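Local coordinates for protein tubulin binding cofactor C (Leishmania major, PDB 5AJ8) that probably acts as a chaperone in tubulin folding, the chain being the C-terminal domain of a tubulin-binding cofactor C, at residues 113-116 / 117-120; 155-158 / 159-162. The protein carries 1 engineered substitution. All coordinates share one frame; numbering follows the deposited sequence. Where two conformers were deposited one is given.

Contact 1 (113-116 / 117-120) and contact 2 (155-158 / 159-162) are two separate local turns on the parallel beta-helix of this C-terminal domain. Their centres lie 21 Å apart and their nearest atoms about 10 Å apart, without touching, and each centre is 15 Å from the centre of the chain. In sequence they run in series: contact 1 starts helix 116-122 after strand 91-95, and contact 2 follows strand 153-155, at the end of one parallel sheet. Strand 73-79 of that sheet is common to their surroundings, W78 touching contact 1 and the Y76 hydroxyl hydrogen-bonding the backbone N of R162, at the end of range 159-162. Contact 1 is partly buried, whereas contact 2 is a surface turn.

Contact 1. Residues 113-116 / 117-120; sequences YATH and AEWV
Y113 meets W119 through its CB and one ring edge. The Y113 CB lies over a face of the indole five-membered ring, 4.0 Å from the centroid, a CH-pi contact. With CG beside the backbone N, the phenol ring stands on the same indole, and CD2 sits 3.9 Å above the indole plane. The planes stand at 80°, so the pair is T-shaped, tyrosine edge to tryptophan face. Water 1 joins the backbone N of Y113 to W119 NE1 and lies in the indole plane, accepting from both. At A114 a second water accepts from the backbone N and, in the E118 conformer given, donates to E118 OE2. T115 follows with its hydroxyl placed between the backbone N and the carbonyl carbon (chi1 70°), turned to the opening turn of the helix. There OG1 accepts from E118 N at 3.2 Å, nearly straight at 162°. In that same conformer E118 OE1 lies 3.0 Å from T115 OG1. The T115 carbonyl oxygen takes the backbone N-H of W119 at 3.2 Å. H116 continues the helical pattern, its O accepting from V120 N at 2.9 Å. The imidazole takes another course: NE2 is bonded to W99 O, and the H116 side chain packs on W78, L102 and L103. T115 is thus the N-cap of helix 116-122, with its side chain capping E118 N and the Y113-W119 pair packed beside the first turn.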
# COMPACT_ATOMS: atom_id res chain seq x y z
N TYR A 113 -12.22 13.62 -3.38
CA TYR A 113 -11.19 14.51 -3.89
C TYR A 113 -10.86 14.11 -5.33
O TYR A 113 -11.03 12.95 -5.73
CB TYR A 113 -9.94 14.49 -2.98
CG TYR A 113 -10.24 14.83 -1.53
CD1 TYR A 113 -10.36 16.14 -1.10
CD2 TYR A 113 -10.41 13.84 -0.61
CE1 TYR A 113 -10.66 16.45 0.22
CE2 TYR A 113 -10.71 14.11 0.70
CZ TYR A 113 -10.83 15.41 1.12
OH TYR A 113 -11.14 15.65 2.44
N ALA A 114 -10.42 15.08 -6.13
CA ALA A 114 -10.29 14.90 -7.56
C ALA A 114 -8.95 14.32 -7.99
O ALA A 114 -8.81 13.86 -9.11
CB ALA A 114 -10.51 16.24 -8.26
N THR A 115 -7.96 14.35 -7.10
CA THR A 115 -6.62 13.80 -7.41
C THR A 115 -6.06 12.98 -6.23
O THR A 115 -6.54 13.07 -5.09
CB THR A 115 -5.60 14.91 -7.73
OG1 THR A 115 -5.31 15.65 -6.54
CG2 THR A 115 -6.15 15.85 -8.80
N HIS A 116 -5.05 12.19 -6.53
CA HIS A 116 -4.45 11.36 -5.51
C HIS A 116 -3.67 12.22 -4.53
O HIS A 116 -3.69 11.96 -3.34
CB HIS A 116 -3.58 10.26 -6.14
CG HIS A 116 -4.36 9.21 -6.85
ND1 HIS A 116 -4.73 9.32 -8.17
CD2 HIS A 116 -4.83 8.01 -6.42
CE1 HIS A 116 -5.40 8.23 -8.53
NE2 HIS A 116 -5.47 7.42 -7.49
N ALA A 117 -3.01 13.26 -5.02
CA ALA A 117 -2.28 14.21 -4.15
C ALA A 117 -3.19 14.80 -3.10
O ALA A 117 -2.81 14.88 -1.94
CB ALA A 117 -1.61 15.32 -4.96
N GLU A 118 -4.40 15.20 -3.49
CA GLU A 118 -5.39 15.74 -2.55
C GLU A 118 -5.80 14.72 -1.51
O GLU A 118 -5.87 15.02 -0.33
CB GLU A 118 -6.64 16.23 -3.30
CG GLU A 118 -6.49 17.61 -3.93
CD GLU A 118 -7.64 17.94 -4.87
OE1 GLU A 118 -7.76 17.30 -5.93
OE2 GLU A 118 -8.44 18.84 -4.51
N TRP A 119 -6.11 13.51 -1.97
CA TRP A 119 -6.46 12.41 -1.05
C TRP A 119 -5.35 12.17 -0.02
O TRP A 119 -5.59 12.05 1.19
CB TRP A 119 -6.67 11.10 -1.82
CG TRP A 119 -8.06 10.81 -2.22
CD1 TRP A 119 -8.66 11.10 -3.40
CD2 TRP A 119 -9.04 10.16 -1.42
NE1 TRP A 119 -9.96 10.68 -3.38
CE2 TRP A 119 -10.22 10.09 -2.18
CE3 TRP A 119 -9.05 9.66 -0.12
CZ2 TRP A 119 -11.38 9.51 -1.69
CZ3 TRP A 119 -10.20 9.09 0.36
CH2 TRP A 119 -11.35 9.02 -0.41
N VAL A 120 -4.12 12.09 -0.52
CA VAL A 120 -2.98 11.79 0.33
C VAL A 120 -2.68 12.96 1.28
O VAL A 120 -2.29 12.73 2.42
CB VAL A 120 -1.77 11.42 -0.53
CG1 VAL A 120 -0.50 11.39 0.27
CG2 VAL A 120 -2.00 10.06 -1.21
O HOH W 1 -12.94 10.92 -4.52
O HOH W 2 -11.10 18.03 -5.15

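Contact 2. Residues 155-158 / 159-162; sequences VLAR and EEER
A157 and E160 are joined by two hydrogen bonds of opposite direction, one to a side chain and one within the backbone. In the first, A157 N donates to E160 OE1 at 3.1 Å, almost straight at 169°; the oxygen is met on its anti side, with the donor 18° out of the carboxylate plane. E160 reaches back because its CG lies beside its own backbone N (chi1 -53°) and the chain runs extended beyond it. In the second, E160 N donates to A157 O at 2.9 Å. The next backbone bond, E161 N to R158 O, measures 3.1 Å, so the two are successive i to i+3 bonds. Water bridges extend the polar network on two carboxylates. Water 3 donates to V155 O and to E160 OE1, giving that oxygen a second donor beside A157 N. Water 4 donates to L156 O and, at 2.7 Å, to E161 OE2, linking the residue before the turn to the one that ends it. Apolar contact is modest: L156 CD2 lies 4.0 Å from E160 CB, the two side chains running aslant. The A157 methyl, for its part, lies beside the carboxylate oxygen that A157 N already binds. Outside the turn, L156 pairs through its backbone with F93 and packs on R92, and E161 packs on P95. The paired backbone bonds mark a short 3-10 turn, with a glutamate closing back on the backbone, leaving strand 153-155, the outermost strand within the chain of one sheet of the parallel beta-helix.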
# COMPACT_ATOMS: atom_id res chain seq x y z
N VAL A 155 10.97 -2.12 -9.69
CA VAL A 155 9.95 -1.14 -10.02
C VAL A 155 9.17 -1.64 -11.23
O VAL A 155 9.74 -2.06 -12.22
CB VAL A 155 10.60 0.24 -10.30
CG1 VAL A 155 9.55 1.28 -10.67
CG2 VAL A 155 11.38 0.68 -9.06
N LEU A 156 7.85 -1.65 -11.12
CA LEU A 156 6.96 -2.06 -12.19
C LEU A 156 7.15 -1.20 -13.40
O LEU A 156 7.31 0.02 -13.28
CB LEU A 156 5.50 -1.91 -11.75
CG LEU A 156 4.98 -2.93 -10.74
CD1 LEU A 156 3.74 -2.43 -10.04
CD2 LEU A 156 4.69 -4.25 -11.43
N ALA A 157 7.15 -1.85 -14.56
CA ALA A 157 7.18 -1.16 -15.83
C ALA A 157 5.79 -0.63 -16.08
O ALA A 157 4.82 -1.17 -15.56
CB ALA A 157 7.61 -2.12 -16.94
N ARG A 158 5.71 0.44 -16.87
CA ARG A 158 4.43 1.06 -17.23
C ARG A 158 3.36 0.05 -17.62
O ARG A 158 2.26 0.08 -17.09
CB ARG A 158 4.63 2.04 -18.40
CG ARG A 158 5.53 3.22 -18.08
CD ARG A 158 5.85 4.04 -19.33
NE ARG A 158 7.03 4.86 -19.11
CZ ARG A 158 8.25 4.53 -19.50
NH1 ARG A 158 8.47 3.41 -20.17
NH2 ARG A 158 9.26 5.34 -19.22
N GLU A 159 3.70 -0.87 -18.52
CA GLU A 159 2.74 -1.86 -19.02
C GLU A 159 2.36 -2.96 -18.04
O GLU A 159 1.42 -3.71 -18.27
CB GLU A 159 3.25 -2.52 -20.32
CG GLU A 159 4.50 -3.40 -20.17
CD GLU A 159 5.80 -2.69 -20.54
OE1 GLU A 159 5.82 -1.44 -20.65
OE2 GLU A 159 6.82 -3.41 -20.71
N GLU A 160 3.11 -3.08 -16.96
CA GLU A 160 2.77 -4.05 -15.93
C GLU A 160 1.94 -3.38 -14.84
O GLU A 160 1.54 -4.04 -13.90
CB GLU A 160 4.04 -4.65 -15.32
CG GLU A 160 5.02 -5.22 -16.33
CD GLU A 160 6.33 -5.69 -15.70
OE1 GLU A 160 6.96 -4.93 -14.92
OE2 GLU A 160 6.73 -6.83 -15.99
N GLU A 161 1.69 -2.08 -14.92
CA GLU A 161 0.89 -1.43 -13.89
C GLU A 161 -0.55 -1.94 -13.98
O GLU A 161 -1.07 -2.09 -15.06
CB GLU A 161 0.97 0.11 -13.97
CG GLU A 161 2.28 0.66 -13.40
CD GLU A 161 2.50 2.17 -13.68
OE1 GLU A 161 1.60 2.87 -14.19
OE2 GLU A 161 3.60 2.65 -13.38
N ARG A 162 -1.15 -2.26 -12.85
CA ARG A 162 -2.56 -2.66 -12.83
C ARG A 162 -3.39 -1.45 -12.38
O ARG A 162 -3.44 -1.13 -11.20
CB ARG A 162 -2.74 -3.83 -11.89
CG ARG A 162 -4.15 -4.36 -11.71
CD ARG A 162 -4.07 -5.40 -10.59
NE ARG A 162 -5.31 -6.10 -10.31
CZ ARG A 162 -6.26 -5.70 -9.47
NH1 ARG A 162 -6.17 -4.52 -8.82
NH2 ARG A 162 -7.33 -6.49 -9.31
O HOH W 3 9.07 -4.71 -13.44
O HOH W 4 5.83 1.98 -12.00